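General Secretion Pathway Protein (Vibrio vulnificus, PDB 4G54) probably binds peptidoglycan in the periplasm as part of the EpsAB fusion protein of the type II secretion system. Local coordinates at residues A23-M27 against L105-L111; P131-R135 against A146-L150. All coordinates share one frame. Where two conformers were deposited one is given. Residues are numbered along the deposited sequence.

Contact 1: A23-M27 against L105-L111; sequences AVARM and LTGEQRL
The 3-10 turn at Ala23 and Val24 and the loop after it lie against a tight connection between two strands, in closest register at Val24 and Thr106 (CA to CA 5.8 Å). Ala23 O lies 3.4 Å from Thr106 CG2 and accepts a hydrogen bond (2.7 Å) from a water 2.6 Å from Thr106 OG1; Ala23 CB faces Leu111 CD1 (4.2 Å) and Gln109 NE2 (3.6 Å). Val24, its CA-to-CB bond directed away, still brings CG1 to 4.1 Å from Leu111 CD1. Arg26 (ttt) extends over the turn; NH1 donates to Thr106 O at 3.2 Å, 153°, while Glu108 CG lies over the guanidinium face, 3.1 Å from Arg26 NE. Met27 (mtm) puts CG 3.3 Å from Thr106 O. Thr106 (chi1 p) accepts at OG1 from Glu108 N (3.1 Å) and Gln109 N (2.9 Å), and Thr106 N donates to Gln109 O (3.1 Å). The phi/psi of Gly107, 94/-17, itself calls for glycine; a CB would also clash with Arg26 NH1. The bonds accepted by Thr106 OG1 make an ST turn and ST motif within the beta-hairpin joining antiparallel strands 101-105 and 110-114, packed against the segment leading into helix 30-40.

Contact 2: P131-R135 against A146-L150; sequences PMPLR and AIEVL
One helical turn, 146-150, receives the side chain of Leu134 from the irregular segment 131-135, which continues from strand 125-131. The nearest CA pair, Leu134 and Ala146, is 6.8 Å apart, a gap filled by the Leu134 side chain, and the 180 Å² buried between the segments comes from apolar side chains and helix backbone. Ala146, near the start of helix 145-158, meets Leu134 CD2 through its O at 3.8 Å and its CB at 3.9 Å. That same Ala146 O accepts from Leu150 N at 2.9 Å, the i to i+4 bond of a regular alpha-helical turn. Val149 (chi1 172°, t) directs its CA-to-CB bond toward the loop; its CG1 lies 4.0 Å from both Pro133 CG and Leu134 CD1, so the proline ring and the leucine share one valine methyl. Leu150 (tp) follows, its N 3.7 Å and its CB 3.9 Å from Leu134 CD1. With chi1 m and chi2 t, both Leu134 methyls reach the turn: CD2, like CD1, lies 4.0 Å from Val149 CG1, and CD1 is 3.9 Å from Ala146 O. On the loop side, Arg135 NE donates to Met132 O (2.9 Å, 164°), closing the backbone around Pro133 and Leu134, while Gln200 of helix 193-202 accepts from Leu134 N. Leu150 also packs on Leu172, Leu196 and Leu199, placing the contact beside the helical core. This is apolar loop-to-helix packing where the chain passes from the antiparallel sheet of the GspA, C39-like region into the helices of the putative peptidoglycan-binding domain.

The two contacts lie on opposite sides of the chain's centre, with centres 33 Å and nearest atoms about 16 Å apart. Contact 1 is partly buried and mixes one direct hydrogen bond, a water bridge and a few apolar touches, while Arg26, Glu108 and Gln109 remain exposed. Contact 2 is smaller (180 against 389 Å²) and more buried; its side-chain contacts are all apolar, with leucine methyls also resting on helix backbone. Each sets a largely irregular segment (apart from the 3-10 end at 23-24) against a different partner, hairpin turn or helix. They share the antiparallel sheet: 105-111 spans the turn into edge strand 110-114, whereas 131-135 leaves strand 125-131, next to the opposite edge strand 60-66.

Contact 1: A23-M27 against L105-L111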
loop_
_atom_site.group_PDB
_atom_site.type_symbol
_atom_site.label_atom_id
_atom_site.label_comp_id
_atom_site.label_asym_id
_atom_site.label_seq_id
_atom_site.Cartn_x
_atom_site.Cartn_y
_atom_site.Cartn_z
ATOM N N ALA A 23 -13.175 -4.085 -21.383
ATOM C CA ALA A 23 -13.646 -3.630 -20.051
ATOM C C ALA A 23 -12.478 -3.353 -19.100
ATOM O O ALA A 23 -12.623 -2.483 -18.220
ATOM C CB ALA A 23 -14.538 -4.649 -19.419
ATOM N N VAL A 24 -11.369 -4.094 -19.238
ATOM C CA VAL A 24 -10.259 -3.921 -18.278
ATOM C C VAL A 24 -9.594 -2.621 -18.438
ATOM O O VAL A 24 -8.916 -2.162 -17.490
ATOM C CB VAL A 24 -9.062 -4.887 -18.452
ATOM C CG1 VAL A 24 -8.694 -5.537 -17.109
ATOM C CG2 VAL A 24 -9.180 -5.799 -19.602
ATOM N N ALA A 25 -9.690 -2.063 -19.646
ATOM C CA ALA A 25 -8.972 -0.860 -20.066
ATOM C C ALA A 25 -9.795 0.412 -19.970
ATOM O O ALA A 25 -9.577 1.357 -20.737
ATOM C CB ALA A 25 -8.499 -1.028 -21.510
ATOM N N ARG A 26 -10.765 0.447 -19.057
ATOM C CA ARG A 26 -11.550 1.638 -18.856
ATOM C C ARG A 26 -10.789 2.955 -18.461
ATOM O O ARG A 26 -11.114 4.035 -18.971
ATOM C CB ARG A 26 -12.592 1.329 -17.782
ATOM C CG ARG A 26 -13.398 2.515 -17.500
ATOM C CD ARG A 26 -14.633 2.224 -16.671
ATOM N NE ARG A 26 -15.225 3.497 -16.276
ATOM C CZ ARG A 26 -14.734 4.307 -15.323
ATOM N NH1 ARG A 26 -13.656 3.972 -14.611
ATOM N NH2 ARG A 26 -15.356 5.460 -15.073
ATOM N N MET A 27 -9.880 2.856 -17.483
ATOM C CA MET A 27 -9.195 4.022 -16.942
ATOM C C MET A 27 -7.974 4.227 -17.789
ATOM O O MET A 27 -7.098 3.334 -17.936
ATOM C CB MET A 27 -8.759 3.779 -15.480
ATOM C CG MET A 27 -9.995 3.670 -14.596
ATOM S SD MET A 27 -9.728 3.620 -12.821
ATOM C CE MET A 27 -8.825 2.052 -12.630
ATOM N N LEU A 105 -10.081 -4.279 -10.409
ATOM C CA LEU A 105 -11.129 -3.214 -10.304
ATOM C C LEU A 105 -10.882 -2.151 -11.360
ATOM O O LEU A 105 -9.813 -1.571 -11.411
ATOM C CB LEU A 105 -11.141 -2.615 -8.897
ATOM C CG LEU A 105 -11.204 -3.598 -7.742
ATOM C CD1 LEU A 105 -11.096 -2.836 -6.383
ATOM C CD2 LEU A 105 -12.552 -4.320 -7.729
ATOM N N THR A 106 -11.893 -1.878 -12.201
ATOM C CA THR A 106 -11.707 -1.053 -13.400
ATOM C C THR A 106 -12.253 0.346 -13.204
ATOM O O THR A 106 -12.142 1.185 -14.099
ATOM C CB THR A 106 -12.411 -1.657 -14.646
ATOM O OG1 THR A 106 -13.858 -1.484 -14.426
ATOM C CG2 THR A 106 -12.112 -3.112 -14.881
ATOM N N GLY A 107 -12.831 0.662 -12.048
ATOM C CA GLY A 107 -13.582 1.918 -11.877
ATOM C C GLY A 107 -15.109 1.728 -12.131
ATOM O O GLY A 107 -15.933 2.525 -11.707
ATOM N N GLU A 108 -15.426 0.613 -12.781
ATOM C CA GLU A 108 -16.832 0.232 -13.041
ATOM C C GLU A 108 -17.176 -1.190 -12.730
ATOM O O GLU A 108 -18.329 -1.467 -12.392
ATOM C CB GLU A 108 -17.189 0.561 -14.485
ATOM C CG GLU A 108 -17.457 2.106 -14.543
ATOM C CD GLU A 108 -18.531 2.687 -13.545
ATOM O OE1 GLU A 108 -18.236 3.737 -12.865
ATOM O OE2 GLU A 108 -19.658 2.120 -13.456
ATOM N N GLN A 109 -16.246 -2.090 -12.921
ATOM C CA GLN A 109 -16.496 -3.507 -12.733
ATOM C C GLN A 109 -15.431 -4.187 -11.890
ATOM O O GLN A 109 -14.264 -3.808 -11.935
ATOM C CB GLN A 109 -16.498 -4.224 -14.107
ATOM C CG GLN A 109 -17.591 -3.715 -15.018
ATOM C CD GLN A 109 -17.499 -4.415 -16.369
ATOM O OE1 GLN A 109 -17.616 -5.644 -16.466
ATOM N NE2 GLN A 109 -17.296 -3.626 -17.408
ATOM N N ARG A 110 -15.844 -5.194 -11.142
ATOM C CA ARG A 110 -14.898 -6.179 -10.629
ATOM C C ARG A 110 -14.746 -7.369 -11.583
ATOM O O ARG A 110 -15.736 -8.084 -11.867
ATOM C CB ARG A 110 -15.405 -6.630 -9.260
ATOM C CG ARG A 110 -14.515 -7.625 -8.573
ATOM C CD ARG A 110 -15.280 -8.152 -7.269
ATOM N NE ARG A 110 -14.422 -8.798 -6.262
ATOM C CZ ARG A 110 -14.115 -8.352 -5.036
ATOM N NH1 ARG A 110 -14.569 -7.198 -4.522
ATOM N NH2 ARG A 110 -13.321 -9.121 -4.302
ATOM N N LEU A 111 -13.531 -7.564 -12.090
ATOM C CA LEU A 111 -13.167 -8.657 -13.032
ATOM C C LEU A 111 -12.133 -9.640 -12.462
ATOM O O LEU A 111 -11.270 -9.273 -11.679
ATOM C CB LEU A 111 -12.510 -8.091 -14.320
ATOM C CG LEU A 111 -13.307 -6.944 -14.944
ATOM C CD1 LEU A 111 -12.598 -6.358 -16.161
ATOM C CD2 LEU A 111 -14.704 -7.363 -15.265
HETATM O O HOH W 1 -14.838 -1.821 -16.855
#

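Contact 2: P131-R135 against A146-L150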
loop_
_atom_site.group_PDB
_atom_site.type_symbol
_atom_site.label_atom_id
_atom_site.label_comp_id
_atom_site.label_asym_id
_atom_site.label_seq_id
_atom_site.Cartn_x
_atom_site.Cartn_y
_atom_site.Cartn_z
ATOM N N PRO A 131 0.463 4.046 2.919
ATOM C CA PRO A 131 0.709 5.063 3.975
ATOM C C PRO A 131 2.097 4.948 4.609
ATOM O O PRO A 131 2.563 3.832 4.989
ATOM C CB PRO A 131 -0.403 4.708 5.019
ATOM C CG PRO A 131 -0.681 3.239 4.822
ATOM C CD PRO A 131 -0.486 3.013 3.309
ATOM N N MET A 132 2.765 6.077 4.769
ATOM C CA MET A 132 4.118 6.058 5.399
ATOM C C MET A 132 4.205 7.260 6.288
ATOM O O MET A 132 4.890 8.212 5.990
ATOM C CB MET A 132 5.214 6.010 4.304
ATOM C CG MET A 132 6.540 5.792 5.076
ATOM S SD MET A 132 7.769 5.496 3.729
ATOM C CE MET A 132 9.132 5.333 4.817
ATOM N N PRO A 133 3.580 7.219 7.467
ATOM C CA PRO A 133 3.653 8.335 8.410
ATOM C C PRO A 133 4.993 8.539 9.085
ATOM O O PRO A 133 5.238 9.652 9.588
ATOM C CB PRO A 133 2.619 7.958 9.447
ATOM C CG PRO A 133 2.577 6.435 9.493
ATOM C CD PRO A 133 2.650 6.200 7.947
ATOM N N LEU A 134 5.866 7.502 9.049
ATOM C CA LEU A 134 7.156 7.594 9.747
ATOM C C LEU A 134 8.276 7.722 8.748
ATOM O O LEU A 134 8.561 6.767 7.980
ATOM C CB LEU A 134 7.424 6.395 10.671
ATOM C CG LEU A 134 6.271 6.100 11.614
ATOM C CD1 LEU A 134 6.688 4.881 12.593
ATOM C CD2 LEU A 134 6.050 7.373 12.516
ATOM N N ARG A 135 8.828 8.914 8.656
ATOM C CA ARG A 135 9.777 9.190 7.559
ATOM C C ARG A 135 11.089 9.685 8.111
ATOM O O ARG A 135 11.928 10.148 7.314
ATOM C CB ARG A 135 9.236 10.336 6.663
ATOM C CG ARG A 135 7.864 9.971 6.040
ATOM C CD ARG A 135 7.944 9.741 4.641
ATOM N NE ARG A 135 6.601 9.540 4.064
ATOM C CZ ARG A 135 6.229 10.026 2.913
ATOM N NH1 ARG A 135 7.091 10.787 2.212
ATOM N NH2 ARG A 135 4.988 9.712 2.425
ATOM N N ALA A 146 5.086 9.614 17.225
ATOM C CA ALA A 146 5.738 8.748 16.275
ATOM C C ALA A 146 6.130 7.424 16.881
ATOM O O ALA A 146 6.103 6.385 16.154
ATOM C CB ALA A 146 6.968 9.446 15.705
ATOM N N ILE A 147 6.496 7.442 18.165
ATOM C CA ILE A 147 6.890 6.194 18.828
ATOM C C ILE A 147 5.645 5.350 19.056
ATOM O O ILE A 147 5.695 4.115 18.836
ATOM C CB ILE A 147 7.585 6.482 20.139
ATOM C CG1 ILE A 147 8.852 7.331 19.958
ATOM C CG2 ILE A 147 7.947 5.150 20.808
ATOM C CD1 ILE A 147 9.778 6.988 18.774
ATOM N N GLU A 148 4.508 5.961 19.377
ATOM C CA GLU A 148 3.293 5.182 19.544
ATOM C C GLU A 148 2.906 4.532 18.252
ATOM O O GLU A 148 2.424 3.364 18.207
ATOM C CB GLU A 148 2.114 6.088 20.008
ATOM C CG GLU A 148 2.464 6.915 21.214
ATOM C CD GLU A 148 1.392 7.974 21.573
ATOM O OE1 GLU A 148 0.460 8.249 20.782
ATOM O OE2 GLU A 148 1.530 8.537 22.685
ATOM N N VAL A 149 3.055 5.267 17.124
ATOM C CA VAL A 149 2.780 4.671 15.844
ATOM C C VAL A 149 3.730 3.522 15.415
ATOM O O VAL A 149 3.264 2.479 14.976
ATOM C CB VAL A 149 2.865 5.779 14.707
ATOM C CG1 VAL A 149 2.776 5.162 13.309
ATOM C CG2 VAL A 149 1.700 6.750 14.924
ATOM N N LEU A 150 5.035 3.682 15.726
ATOM C CA LEU A 150 6.036 2.597 15.578
ATOM C C LEU A 150 5.601 1.338 16.361
ATOM O O LEU A 150 5.564 0.230 15.786
ATOM C CB LEU A 150 7.435 3.133 16.047
ATOM C CG LEU A 150 8.435 2.014 15.951
ATOM C CD1 LEU A 150 8.599 1.361 14.597
ATOM C CD2 LEU A 150 9.798 2.567 16.486
#